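Local coordinates for Ctr9 protein (Myceliophthora thermophila, PDB 6AF0) that probably binds the RNA polymerase II complex, this chain being the long helical array, with tetratricopeptide repeats, of a larger protein, at residues S45-W50 against N75-N80; L584-E589 against E599-L604; L271-A276 against I288-K293; G457-W462 against A474-L479. All blocks are in the same frame, centred on the assembly; numbering follows the deposited sequence.

Three contacts pair neighbouring helices; interaction 1 sets the start of one against the end of the next and the turn that follows it. Together they sample a chain that is mostly helix. Along the sequence they come in the order 1, 3, 4, 2, each closing before the next opens. Interaction 4 lies nearest the middle, about 7 Å from the chain's centre, while interactions 1 and 2 fall on opposite sides of that centre with their own centres about 110 Å apart. None touches another: the nearest atoms of interactions 3 and 4, like those of 2 and 4, are about 20 Å apart. Interactions 2, 3 and 4 each meet another protein's chain in the assembly; interaction 1 does not.

Interaction 1 of 4, residues S45-W50 against N75-N80; sequences SPRIYW and NVLQGN
R47 and W50, around the start of the helix that runs to residue 59, meet V76, L77 and N80, where helix 63-76 ends; these are the two arms of a helical hairpin, joined here at its open end. R47 runs extended from CG to NE (chi2 -178°, chi3 -165°), its aliphatic part passing L77 obliquely, with CG 3.5 Å from L77 CD2. Farther out it crosses N80 at about a right angle, guanidinium and amide planes 87° apart. R47 NH2 and N80 ND2 come within 2.8 Å, but both are donors and form no bond; N80 OD1 takes the backbone N of R82. An alanine in place of R47 would probably cost L77 CD2 its packing on CG and CD and open a gap beside N80. W50 points toward the other segment and brings CZ2 to 4.3 Å from V76 CG2. Its polar partner lies within its own segment: W50 NE1 donates to S45 O at 3.3 Å, the oxygen in the indole plane but the donor above the carbonyl plane.

Interaction 2 of 4, residues L584-E589 against E599-L604; sequences LGRSYE and ETYEQL
Y601 reaches from helix 594-607 to helix 573-591, and it buries more surface here than any other residue of the pair. Its CG lies anti to the carbonyl carbon (chi1 -77°), and the hydroxyl end comes to rest by the backbone of G585 and R586. There OH donates a hydrogen bond to E589 OE1, modelled at 2.4 Å, a length that is doubtful at this resolution. The carboxylate meets the ring at its edge, the two planes 85° apart. R586 N is 3.1 Å from Y601 OH as well, at an angle too poor for a bond.

T600, next in burial, divides its two branches. OG1 sits 3.2 Å from G585 CA and bonds to A597 O within its own helix, while CG2 packs at the edge of the Y588 ring, 3.4 Å from CE2. G585 is the third: a CB here would run into T600 OG1 and Y601 CE1, so its bare backbone lets the antiparallel helices close to 9.0 Å between axes at 165°. A small residue facing the second helix is a signature of the tetratricopeptide repeat, predicted here.

Around this pair, helix 612-625 packs on Y601 and supplies R617 for a salt bridge with E589 OE2; helix 547-566 lies against L584, S587 and Y588, and R586 bonds the backbone of another protein's chain.

Interaction 3 of 4, residues L271-A276 against I288-K293; sequences LYYLDA and IRLYKK
The Y273 ring takes K293 over one face: K293 CG, anti to its backbone N (chi1 168°), stands 4.1 Å from the ring centroid, 7° off the normal, a CH-pi contact made with the aliphatic part of the lysine. L290 CD2 comes instead to the ring edge, 3.9 Å from Y273 CD1, the two side chains crossing at about a right angle. L290 sends its other methyl, CD1, to A276, 3.9 Å from the carbonyl O. On the flank, L274 and Y291 lie side by side, pointing the same way, with L274 CD1 3.8 Å from Y291 CE1. Helices 263-279 and 285-305 form an antiparallel hairpin, their segment axes 8.2 Å apart at 152°, as in tetratricopeptide-like repeats. Replacing Y273 by an alanine would probably open a gap that leaves K293 CG and L290 CD2 without the ring they pack on. Two further neighbours hold the ring: Y272 CD2 covers the opposite face, and K249 NZ of helix 245-258 bonds its OH. Beyond, Y319 and S322 of helix 310-322 touch Y291, while an apolar side chain of another protein packs on L274.

Interaction 4 of 4, residues G457-W462 against A474-L479; sequences GVRSAW and AVLLNL
Apolar packing comes first, between V458, W462, V475 and L476. V458 and V475 touch by their CG1 methyls at 4.4 Å. W462 has its CG anti to the carbonyl carbon (chi1 -55°). The six-membered end of its indole reaches across, with W462 CH2 3.9 Å from L476 CG. L476 CD1 sits at the ring's edge, in its plane, and R459 CA, of the same helix as W462, lies over one face toward the rim. These helices, 445-463 and 473-484, belong to the stacked helical hairpins of the chain; their segments run roughly antiparallel, at 141°, but 11.6 Å apart at closest, a gap bridged by large side chains.

The second kind is a charged group laid against hydrocarbon. R459, extended from CG to NE, crosses L476 at about a right angle, with L476 CD2 in the guanidinium plane 3.4 Å from NH1. L479 CD2 instead lies over one guanidinium face, 3.8 Å from NE. The R459 guanidinium also makes a long, weak ion pair with E456. Another protein's chain packs an aromatic side chain on V475, and a polar side chain of that chain hydrogen-bonds A474 O.

Interaction 1 of 4, residues S45-W50 against N75-N80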
loop_
_atom_site.group_PDB
_atom_site.type_symbol
_atom_site.label_atom_id
_atom_site.label_comp_id
_atom_site.label_asym_id
_atom_site.label_seq_id
_atom_site.Cartn_x
_atom_site.Cartn_y
_atom_site.Cartn_z
ATOM N N SER A 45 56.571 -54.825 10.807
ATOM C CA SER A 45 55.495 -55.401 11.611
ATOM C C SER A 45 54.285 -55.771 10.757
ATOM O O SER A 45 53.939 -55.060 9.804
ATOM C CB SER A 45 55.059 -54.471 12.759
ATOM O OG SER A 45 55.906 -54.566 13.897
ATOM N N PRO A 46 53.648 -56.899 11.102
ATOM C CA PRO A 46 52.413 -57.315 10.453
ATOM C C PRO A 46 51.309 -56.295 10.653
ATOM O O PRO A 46 51.448 -55.380 11.455
ATOM C CB PRO A 46 52.054 -58.628 11.165
ATOM C CG PRO A 46 53.325 -59.104 11.770
ATOM C CD PRO A 46 54.101 -57.876 12.110
ATOM N N ARG A 47 50.186 -56.529 9.992
ATOM C CA ARG A 47 49.203 -55.486 9.718
ATOM C C ARG A 47 48.043 -55.457 10.700
ATOM O O ARG A 47 47.415 -54.427 10.884
ATOM C CB ARG A 47 48.671 -55.650 8.304
ATOM C CG ARG A 47 49.593 -56.477 7.410
ATOM C CD ARG A 47 49.069 -56.597 5.990
ATOM N NE ARG A 47 49.746 -57.647 5.226
ATOM C CZ ARG A 47 49.346 -58.918 5.142
ATOM N NH1 ARG A 47 48.251 -59.350 5.765
ATOM N NH2 ARG A 47 50.057 -59.777 4.429
ATOM N N ILE A 48 47.736 -56.585 11.313
ATOM C CA ILE A 48 46.752 -56.599 12.391
ATOM C C ILE A 48 47.120 -55.598 13.501
ATOM O O ILE A 48 46.269 -54.872 13.998
ATOM C CB ILE A 48 46.572 -58.012 12.979
ATOM C CG1 ILE A 48 45.682 -57.985 14.215
ATOM C CG2 ILE A 48 47.909 -58.631 13.362
ATOM C CD1 ILE A 48 44.955 -59.286 14.450
ATOM N N TYR A 49 48.392 -55.536 13.861
ATOM C CA TYR A 49 48.826 -54.687 14.969
ATOM C C TYR A 49 48.616 -53.218 14.634
ATOM O O TYR A 49 48.070 -52.480 15.436
ATOM C CB TYR A 49 50.292 -54.970 15.348
ATOM C CG TYR A 49 50.519 -56.392 15.829
ATOM C CD1 TYR A 49 49.984 -56.825 17.042
ATOM C CD2 TYR A 49 51.247 -57.312 15.061
ATOM C CE1 TYR A 49 50.167 -58.127 17.486
ATOM C CE2 TYR A 49 51.440 -58.617 15.494
ATOM C CZ TYR A 49 50.893 -59.014 16.708
ATOM O OH TYR A 49 51.068 -60.286 17.179
ATOM N N TRP A 50 49.046 -52.808 13.451
ATOM C CA TRP A 50 48.787 -51.458 12.965
ATOM C C TRP A 50 47.306 -51.073 13.098
ATOM O O TRP A 50 46.986 -50.010 13.621
ATOM C CB TRP A 50 49.116 -51.332 11.480
ATOM C CG TRP A 50 50.532 -51.393 11.092
ATOM C CD1 TRP A 50 51.215 -52.492 10.706
ATOM C CD2 TRP A 50 51.424 -50.300 10.962
ATOM N NE1 TRP A 50 52.497 -52.165 10.372
ATOM C CE2 TRP A 50 52.651 -50.817 10.523
ATOM C CE3 TRP A 50 51.317 -48.936 11.206
ATOM C CZ2 TRP A 50 53.755 -50.021 10.320
ATOM C CZ3 TRP A 50 52.407 -48.153 11.008
ATOM C CH2 TRP A 50 53.613 -48.691 10.568
ATOM N N ASN A 75 52.380 -47.218 3.557
ATOM C CA ASN A 75 53.625 -47.148 2.798
ATOM C C ASN A 75 54.604 -48.258 3.135
ATOM O O ASN A 75 55.451 -48.598 2.317
ATOM C CB ASN A 75 54.293 -45.777 2.937
ATOM C CG ASN A 75 53.988 -44.864 1.763
ATOM O OD1 ASN A 75 54.902 -44.294 1.177
ATOM N ND2 ASN A 75 52.699 -44.736 1.400
ATOM N N VAL A 76 54.484 -48.833 4.325
ATOM C CA VAL A 76 55.398 -49.897 4.756
ATOM C C VAL A 76 55.048 -51.220 4.078
ATOM O O VAL A 76 55.906 -52.076 3.890
ATOM C CB VAL A 76 55.399 -50.055 6.297
ATOM C CG1 VAL A 76 56.110 -51.328 6.755
ATOM C CG2 VAL A 76 56.055 -48.842 6.940
ATOM N N LEU A 77 53.787 -51.375 3.704
ATOM C CA LEU A 77 53.306 -52.607 3.089
ATOM C C LEU A 77 52.899 -52.383 1.631
ATOM O O LEU A 77 51.866 -52.894 1.194
ATOM C CB LEU A 77 52.107 -53.131 3.887
ATOM C CG LEU A 77 52.334 -53.931 5.181
ATOM C CD1 LEU A 77 53.636 -53.626 5.913
ATOM C CD2 LEU A 77 51.148 -53.691 6.097
ATOM N N GLN A 78 53.705 -51.632 0.878
ATOM C CA GLN A 78 53.315 -51.254 -0.491
ATOM C C GLN A 78 53.363 -52.437 -1.463
ATOM O O GLN A 78 52.668 -52.455 -2.488
ATOM C CB GLN A 78 54.154 -50.083 -1.025
ATOM C CG GLN A 78 53.307 -49.088 -1.810
ATOM C CD GLN A 78 54.102 -48.172 -2.712
ATOM O OE1 GLN A 78 55.311 -48.362 -2.916
ATOM N NE2 GLN A 78 53.419 -47.170 -3.278
ATOM N N GLY A 79 54.178 -53.427 -1.130
ATOM C CA GLY A 79 54.288 -54.635 -1.941
ATOM C C GLY A 79 52.991 -55.426 -2.003
ATOM O O GLY A 79 52.528 -55.791 -3.088
ATOM N N ASN A 80 52.410 -55.678 -0.831
ATOM C CA ASN A 80 51.168 -56.433 -0.712
ATOM C C ASN A 80 49.955 -55.505 -0.556
ATOM O O ASN A 80 49.994 -54.600 0.254
ATOM C CB ASN A 80 51.274 -57.385 0.478
ATOM C CG ASN A 80 50.016 -58.185 0.701
ATOM O OD1 ASN A 80 49.071 -58.123 -0.079
ATOM N ND2 ASN A 80 50.005 -58.950 1.763
#

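Interaction 2 of 4, residues L584-E589 against E599-L604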
loop_
_atom_site.group_PDB
_atom_site.type_symbol
_atom_site.label_atom_id
_atom_site.label_comp_id
_atom_site.label_asym_id
_atom_site.label_seq_id
_atom_site.Cartn_x
_atom_site.Cartn_y
_atom_site.Cartn_z
ATOM N N LEU A 584 -14.445 26.674 13.453
ATOM C CA LEU A 584 -15.731 26.685 14.145
ATOM C C LEU A 584 -16.634 27.830 13.684
ATOM O O LEU A 584 -17.843 27.649 13.506
ATOM C CB LEU A 584 -15.515 26.773 15.652
ATOM C CG LEU A 584 -16.810 26.825 16.471
ATOM C CD1 LEU A 584 -17.608 25.530 16.348
ATOM C CD2 LEU A 584 -16.509 27.105 17.927
ATOM N N GLY A 585 -16.037 29.006 13.488
ATOM C CA GLY A 585 -16.755 30.177 12.968
ATOM C C GLY A 585 -17.250 29.950 11.561
ATOM O O GLY A 585 -18.397 30.277 11.213
ATOM N N ARG A 586 -16.366 29.362 10.763
ATOM C CA ARG A 586 -16.683 28.960 9.404
ATOM C C ARG A 586 -17.818 27.958 9.337
ATOM O O ARG A 586 -18.622 28.006 8.424
ATOM C CB ARG A 586 -15.451 28.343 8.744
ATOM C CG ARG A 586 -15.554 28.242 7.232
ATOM C CD ARG A 586 -15.491 29.606 6.602
ATOM N NE ARG A 586 -15.869 29.568 5.202
ATOM C CZ ARG A 586 -17.107 29.676 4.756
ATOM N NH1 ARG A 586 -18.112 29.813 5.600
ATOM N NH2 ARG A 586 -17.331 29.663 3.458
ATOM N N SER A 587 -17.843 27.038 10.292
ATOM C CA SER A 587 -18.859 26.004 10.358
ATOM C C SER A 587 -20.187 26.607 10.738
ATOM O O SER A 587 -21.202 26.311 10.116
ATOM C CB SER A 587 -18.478 24.933 11.377
ATOM O OG SER A 587 -19.322 23.813 11.237
ATOM N N TYR A 588 -20.172 27.458 11.759
ATOM C CA TYR A 588 -21.367 28.248 12.145
ATOM C C TYR A 588 -21.917 28.995 10.948
ATOM O O TYR A 588 -23.084 28.944 10.623
ATOM C CB TYR A 588 -21.020 29.278 13.230
ATOM C CG TYR A 588 -20.920 28.743 14.649
ATOM C CD1 TYR A 588 -21.811 27.774 15.120
ATOM C CD2 TYR A 588 -19.961 29.228 15.536
ATOM C CE1 TYR A 588 -21.733 27.287 16.419
ATOM C CE2 TYR A 588 -19.882 28.745 16.839
ATOM C CZ TYR A 588 -20.774 27.779 17.277
ATOM O OH TYR A 588 -20.708 27.297 18.564
ATOM N N GLU A 589 -21.039 29.706 10.290
ATOM C CA GLU A 589 -21.382 30.375 9.061
ATOM C C GLU A 589 -22.041 29.465 8.016
ATOM O O GLU A 589 -23.033 29.851 7.385
ATOM C CB GLU A 589 -20.108 30.916 8.465
ATOM C CG GLU A 589 -20.249 32.304 7.945
ATOM C CD GLU A 589 -18.960 32.780 7.373
ATOM O OE1 GLU A 589 -17.892 32.553 7.998
ATOM O OE2 GLU A 589 -19.033 33.363 6.282
ATOM N N GLU A 599 -19.518 36.373 16.314
ATOM C CA GLU A 599 -18.963 36.515 17.665
ATOM C C GLU A 599 -17.730 35.611 17.877
ATOM O O GLU A 599 -16.783 35.985 18.555
ATOM C CB GLU A 599 -20.042 36.303 18.751
ATOM C CG GLU A 599 -20.105 34.910 19.375
ATOM C CD GLU A 599 -21.134 34.803 20.499
ATOM O OE1 GLU A 599 -22.065 35.639 20.538
ATOM O OE2 GLU A 599 -21.026 33.878 21.343
ATOM N N THR A 600 -17.727 34.436 17.269
ATOM C CA THR A 600 -16.585 33.540 17.432
ATOM C C THR A 600 -15.363 34.075 16.686
ATOM O O THR A 600 -14.255 34.053 17.224
ATOM C CB THR A 600 -16.866 32.097 16.957
ATOM O OG1 THR A 600 -16.884 32.053 15.538
ATOM C CG2 THR A 600 -18.180 31.571 17.474
ATOM N N TYR A 601 -15.575 34.532 15.446
ATOM C CA TYR A 601 -14.527 35.203 14.670
ATOM C C TYR A 601 -13.965 36.369 15.466
ATOM O O TYR A 601 -12.761 36.491 15.651
ATOM C CB TYR A 601 -15.073 35.741 13.348
ATOM C CG TYR A 601 -15.285 34.717 12.249
ATOM C CD1 TYR A 601 -14.493 33.581 12.140
ATOM C CD2 TYR A 601 -16.251 34.924 11.269
ATOM C CE1 TYR A 601 -14.698 32.665 11.117
ATOM C CE2 TYR A 601 -16.442 34.019 10.247
ATOM C CZ TYR A 601 -15.680 32.899 10.185
ATOM O OH TYR A 601 -15.922 32.028 9.173
ATOM N N GLU A 602 -14.865 37.203 15.964
ATOM C CA GLU A 602 -14.491 38.339 16.783
ATOM C C GLU A 602 -13.712 37.967 18.042
ATOM O O GLU A 602 -12.715 38.604 18.345
ATOM C CB GLU A 602 -15.736 39.118 17.174
ATOM C CG GLU A 602 -16.486 39.665 15.977
ATOM C CD GLU A 602 -17.217 40.945 16.282
ATOM O OE1 GLU A 602 -18.163 40.923 17.110
ATOM O OE2 GLU A 602 -16.825 41.966 15.675
ATOM N N GLN A 603 -14.155 36.944 18.767
ATOM C CA GLN A 603 -13.467 36.519 19.985
ATOM C C GLN A 603 -12.077 36.026 19.661
ATOM O O GLN A 603 -11.123 36.342 20.346
ATOM C CB GLN A 603 -14.236 35.415 20.693
ATOM C CG GLN A 603 -13.601 34.984 22.008
ATOM C CD GLN A 603 -12.499 33.937 21.862
ATOM O OE1 GLN A 603 -12.202 33.461 20.756
ATOM N NE2 GLN A 603 -11.890 33.568 22.990
ATOM N N LEU A 604 -11.985 35.212 18.622
ATOM C CA LEU A 604 -10.698 34.775 18.077
ATOM C C LEU A 604 -9.825 35.965 17.694
ATOM O O LEU A 604 -8.605 35.920 17.867
ATOM C CB LEU A 604 -10.917 33.893 16.842
ATOM C CG LEU A 604 -9.684 33.695 15.954
ATOM C CD1 LEU A 604 -8.608 32.930 16.713
ATOM C CD2 LEU A 604 -10.058 32.981 14.671
#

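Interaction 3 of 4, residues L271-A276 against I288-K293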
loop_
_atom_site.group_PDB
_atom_site.type_symbol
_atom_site.label_atom_id
_atom_site.label_comp_id
_atom_site.label_asym_id
_atom_site.label_seq_id
_atom_site.Cartn_x
_atom_site.Cartn_y
_atom_site.Cartn_z
ATOM N N LEU A 271 12.677 -28.469 18.328
ATOM C CA LEU A 271 12.187 -27.754 17.159
ATOM C C LEU A 271 10.719 -28.028 16.954
ATOM O O LEU A 271 9.986 -27.200 16.391
ATOM C CB LEU A 271 12.991 -28.094 15.900
ATOM C CG LEU A 271 14.459 -27.697 15.960
ATOM C CD1 LEU A 271 15.093 -28.171 14.676
ATOM C CD2 LEU A 271 14.679 -26.201 16.167
ATOM N N TYR A 272 10.293 -29.208 17.386
ATOM C CA TYR A 272 8.883 -29.580 17.299
ATOM C C TYR A 272 8.086 -28.648 18.205
ATOM O O TYR A 272 7.078 -28.051 17.798
ATOM C CB TYR A 272 8.659 -31.032 17.700
ATOM C CG TYR A 272 7.192 -31.300 17.933
ATOM C CD1 TYR A 272 6.364 -31.645 16.888
ATOM C CD2 TYR A 272 6.624 -31.168 19.194
ATOM C CE1 TYR A 272 5.024 -31.868 17.091
ATOM C CE2 TYR A 272 5.276 -31.376 19.388
ATOM C CZ TYR A 272 4.489 -31.705 18.326
ATOM O OH TYR A 272 3.151 -31.932 18.492
ATOM N N TYR A 273 8.568 -28.523 19.432
ATOM C CA TYR A 273 7.903 -27.697 20.416
ATOM C C TYR A 273 7.969 -26.248 20.017
ATOM O O TYR A 273 7.029 -25.535 20.270
ATOM C CB TYR A 273 8.500 -27.903 21.818
ATOM C CG TYR A 273 8.046 -29.179 22.459
ATOM C CD1 TYR A 273 6.745 -29.328 22.922
ATOM C CD2 TYR A 273 8.908 -30.247 22.579
ATOM C CE1 TYR A 273 6.335 -30.512 23.496
ATOM C CE2 TYR A 273 8.504 -31.432 23.136
ATOM C CZ TYR A 273 7.220 -31.561 23.598
ATOM O OH TYR A 273 6.830 -32.742 24.170
ATOM N N LEU A 274 9.075 -25.814 19.414
ATOM C CA LEU A 274 9.203 -24.434 18.924
ATOM C C LEU A 274 8.114 -24.139 17.875
ATOM O O LEU A 274 7.355 -23.192 18.001
ATOM C CB LEU A 274 10.596 -24.196 18.330
ATOM C CG LEU A 274 11.013 -22.762 17.922
ATOM C CD1 LEU A 274 10.866 -21.767 19.055
ATOM C CD2 LEU A 274 12.457 -22.708 17.425
ATOM N N ASP A 275 8.025 -24.976 16.858
ATOM C CA ASP A 275 6.991 -24.855 15.846
ATOM C C ASP A 275 5.588 -24.764 16.512
ATOM O O ASP A 275 4.785 -23.856 16.189
ATOM C CB ASP A 275 7.119 -26.051 14.916
ATOM C CG ASP A 275 6.090 -26.075 13.829
ATOM O OD1 ASP A 275 6.156 -25.269 12.857
ATOM O OD2 ASP A 275 5.226 -26.971 13.933
ATOM N N ALA A 276 5.329 -25.693 17.449
ATOM C CA ALA A 276 4.082 -25.733 18.245
ATOM C C ALA A 276 3.817 -24.425 19.004
ATOM O O ALA A 276 2.680 -23.986 19.097
ATOM C CB ALA A 276 4.121 -26.894 19.229
ATOM N N ILE A 288 4.307 -20.126 26.836
ATOM C CA ILE A 288 5.536 -20.107 27.636
ATOM C C ILE A 288 5.979 -21.518 27.970
ATOM O O ILE A 288 7.138 -21.836 27.781
ATOM C CB ILE A 288 5.455 -19.238 28.912
ATOM C CG1 ILE A 288 4.365 -19.760 29.871
ATOM C CG2 ILE A 288 5.296 -17.768 28.514
ATOM C CD1 ILE A 288 4.046 -18.861 31.052
ATOM N N ARG A 289 5.066 -22.382 28.406
ATOM C CA ARG A 289 5.466 -23.748 28.738
ATOM C C ARG A 289 6.137 -24.400 27.540
ATOM O O ARG A 289 7.259 -24.890 27.669
ATOM C CB ARG A 289 4.300 -24.613 29.234
ATOM C CG ARG A 289 4.692 -26.075 29.330
ATOM C CD ARG A 289 3.840 -26.939 30.252
ATOM N NE ARG A 289 4.717 -27.940 30.884
ATOM C CZ ARG A 289 4.377 -29.178 31.209
ATOM N NH1 ARG A 289 3.138 -29.618 30.966
ATOM N NH2 ARG A 289 5.306 -29.964 31.767
ATOM N N LEU A 290 5.453 -24.394 26.392
ATOM C CA LEU A 290 6.012 -24.928 25.128
ATOM C C LEU A 290 7.389 -24.351 24.722
ATOM O O LEU A 290 8.235 -25.046 24.191
ATOM C CB LEU A 290 5.062 -24.655 23.971
ATOM C CG LEU A 290 3.710 -25.327 23.989
ATOM C CD1 LEU A 290 2.845 -24.740 22.882
ATOM C CD2 LEU A 290 3.865 -26.825 23.793
ATOM N N TYR A 291 7.599 -23.069 24.947
ATOM C CA TYR A 291 8.808 -22.411 24.473
ATOM C C TYR A 291 9.972 -22.657 25.399
ATOM O O TYR A 291 11.095 -22.802 24.949
ATOM C CB TYR A 291 8.585 -20.897 24.340
ATOM C CG TYR A 291 9.792 -20.141 23.847
ATOM C CD1 TYR A 291 10.073 -20.046 22.493
ATOM C CD2 TYR A 291 10.643 -19.512 24.735
ATOM C CE1 TYR A 291 11.188 -19.356 22.036
ATOM C CE2 TYR A 291 11.758 -18.812 24.294
ATOM C CZ TYR A 291 12.028 -18.735 22.949
ATOM O OH TYR A 291 13.144 -18.042 22.559
ATOM N N LYS A 292 9.698 -22.651 26.696
ATOM C CA LYS A 292 10.737 -22.895 27.712
ATOM C C LYS A 292 11.096 -24.388 27.625
ATOM O O LYS A 292 12.275 -24.800 27.680
ATOM C CB LYS A 292 10.260 -22.532 29.133
ATOM C CG LYS A 292 9.285 -21.363 29.213
ATOM C CD LYS A 292 8.690 -21.159 30.608
ATOM C CE LYS A 292 9.271 -19.933 31.307
ATOM N NZ LYS A 292 8.642 -18.678 30.796
ATOM N N LYS A 293 10.054 -25.195 27.452
ATOM C CA LYS A 293 10.226 -26.622 27.263
ATOM C C LYS A 293 11.181 -26.904 26.140
ATOM O O LYS A 293 12.173 -27.608 26.298
ATOM C CB LYS A 293 8.902 -27.288 26.920
ATOM C CG LYS A 293 9.075 -28.718 26.441
ATOM C CD LYS A 293 8.139 -29.678 27.164
ATOM C CE LYS A 293 8.874 -30.923 27.630
ATOM N NZ LYS A 293 8.052 -31.697 28.581
#

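Interaction 4 of 4, residues G457-W462 against A474-L479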
loop_
_atom_site.group_PDB
_atom_site.type_symbol
_atom_site.label_atom_id
_atom_site.label_comp_id
_atom_site.label_asym_id
_atom_site.label_seq_id
_atom_site.Cartn_x
_atom_site.Cartn_y
_atom_site.Cartn_z
ATOM N N GLY A 457 -3.934 -2.783 0.153
ATOM C CA GLY A 457 -3.521 -4.179 0.243
ATOM C C GLY A 457 -3.229 -4.575 1.679
ATOM O O GLY A 457 -3.462 -5.716 2.064
ATOM N N VAL A 458 -2.702 -3.633 2.458
ATOM C CA VAL A 458 -2.544 -3.801 3.891
ATOM C C VAL A 458 -3.895 -3.855 4.592
ATOM O O VAL A 458 -4.054 -4.568 5.574
ATOM C CB VAL A 458 -1.716 -2.659 4.487
ATOM C CG1 VAL A 458 -1.790 -2.651 6.006
ATOM C CG2 VAL A 458 -0.268 -2.764 4.037
ATOM N N ARG A 459 -4.869 -3.096 4.110
ATOM C CA ARG A 459 -6.220 -3.160 4.678
ATOM C C ARG A 459 -6.851 -4.516 4.427
ATOM O O ARG A 459 -7.501 -5.074 5.307
ATOM C CB ARG A 459 -7.114 -2.054 4.121
ATOM C CG ARG A 459 -7.090 -0.796 4.963
ATOM C CD ARG A 459 -7.917 0.309 4.333
ATOM N NE ARG A 459 -8.351 1.280 5.333
ATOM C CZ ARG A 459 -9.417 2.065 5.220
ATOM N NH1 ARG A 459 -9.720 2.893 6.209
ATOM N NH2 ARG A 459 -10.189 2.034 4.139
ATOM N N SER A 460 -6.646 -5.038 3.226
ATOM C CA SER A 460 -7.037 -6.406 2.888
ATOM C C SER A 460 -6.466 -7.421 3.884
ATOM O O SER A 460 -7.135 -8.388 4.251
ATOM C CB SER A 460 -6.540 -6.744 1.488
ATOM O OG SER A 460 -6.592 -5.596 0.663
ATOM N N ALA A 461 -5.225 -7.186 4.308
ATOM C CA ALA A 461 -4.555 -8.025 5.311
ATOM C C ALA A 461 -5.237 -7.976 6.674
ATOM O O ALA A 461 -5.276 -8.974 7.395
ATOM C CB ALA A 461 -3.090 -7.630 5.452
ATOM N N TRP A 462 -5.769 -6.815 7.029
ATOM C CA TRP A 462 -6.528 -6.693 8.267
ATOM C C TRP A 462 -7.882 -7.396 8.105
ATOM O O TRP A 462 -8.492 -7.816 9.082
ATOM C CB TRP A 462 -6.775 -5.226 8.627
ATOM C CG TRP A 462 -5.568 -4.326 8.724
ATOM C CD1 TRP A 462 -4.283 -4.605 8.358
ATOM C CD2 TRP A 462 -5.563 -2.974 9.187
ATOM N NE1 TRP A 462 -3.480 -3.514 8.577
ATOM C CE2 TRP A 462 -4.241 -2.499 9.086
ATOM C CE3 TRP A 462 -6.548 -2.120 9.687
ATOM C CZ2 TRP A 462 -3.881 -1.208 9.464
ATOM C CZ3 TRP A 462 -6.189 -0.843 10.065
ATOM C CH2 TRP A 462 -4.869 -0.399 9.951
ATOM N N ALA A 474 -0.929 4.806 12.191
ATOM C CA ALA A 474 -0.050 5.452 11.229
ATOM C C ALA A 474 -0.447 5.198 9.766
ATOM O O ALA A 474 -0.464 6.137 8.959
ATOM C CB ALA A 474 1.377 5.004 11.472
ATOM N N VAL A 475 -0.761 3.947 9.435
ATOM C CA VAL A 475 -1.186 3.575 8.076
ATOM C C VAL A 475 -2.491 4.261 7.699
ATOM O O VAL A 475 -2.656 4.718 6.564
ATOM C CB VAL A 475 -1.402 2.051 7.934
ATOM C CG1 VAL A 475 -2.052 1.701 6.606
ATOM C CG2 VAL A 475 -0.089 1.297 8.075
ATOM N N LEU A 476 -3.426 4.301 8.646
ATOM C CA LEU A 476 -4.730 4.933 8.424
ATOM C C LEU A 476 -4.623 6.447 8.199
ATOM O O LEU A 476 -5.294 7.008 7.329
ATOM C CB LEU A 476 -5.653 4.659 9.612
ATOM C CG LEU A 476 -6.258 3.262 9.666
ATOM C CD1 LEU A 476 -6.806 2.981 11.056
ATOM C CD2 LEU A 476 -7.336 3.108 8.601
ATOM N N LEU A 477 -3.778 7.090 8.990
ATOM C CA LEU A 477 -3.560 8.519 8.894
ATOM C C LEU A 477 -2.930 8.933 7.578
ATOM O O LEU A 477 -3.334 9.918 6.968
ATOM C CB LEU A 477 -2.647 8.977 10.021
ATOM C CG LEU A 477 -3.168 8.758 11.433
ATOM C CD1 LEU A 477 -2.144 9.320 12.414
ATOM C CD2 LEU A 477 -4.537 9.407 11.620
ATOM N N ASN A 478 -1.914 8.195 7.169
ATOM C CA ASN A 478 -1.257 8.435 5.895
ATOM C C ASN A 478 -2.267 8.283 4.762
ATOM O O ASN A 478 -2.458 9.180 3.936
ATOM C CB ASN A 478 -0.075 7.463 5.717
ATOM C CG ASN A 478 1.150 7.870 6.532
ATOM O OD1 ASN A 478 1.226 8.979 7.084
ATOM N ND2 ASN A 478 2.128 6.987 6.585
ATOM N N LEU A 479 -2.939 7.147 4.778
ATOM C CA LEU A 479 -3.939 6.818 3.793
ATOM C C LEU A 479 -5.057 7.853 3.759
ATOM O O LEU A 479 -5.703 8.048 2.731
ATOM C CB LEU A 479 -4.524 5.455 4.138
ATOM C CG LEU A 479 -5.169 4.681 3.006
ATOM C CD1 LEU A 479 -4.125 4.341 1.961
ATOM C CD2 LEU A 479 -5.794 3.416 3.570
#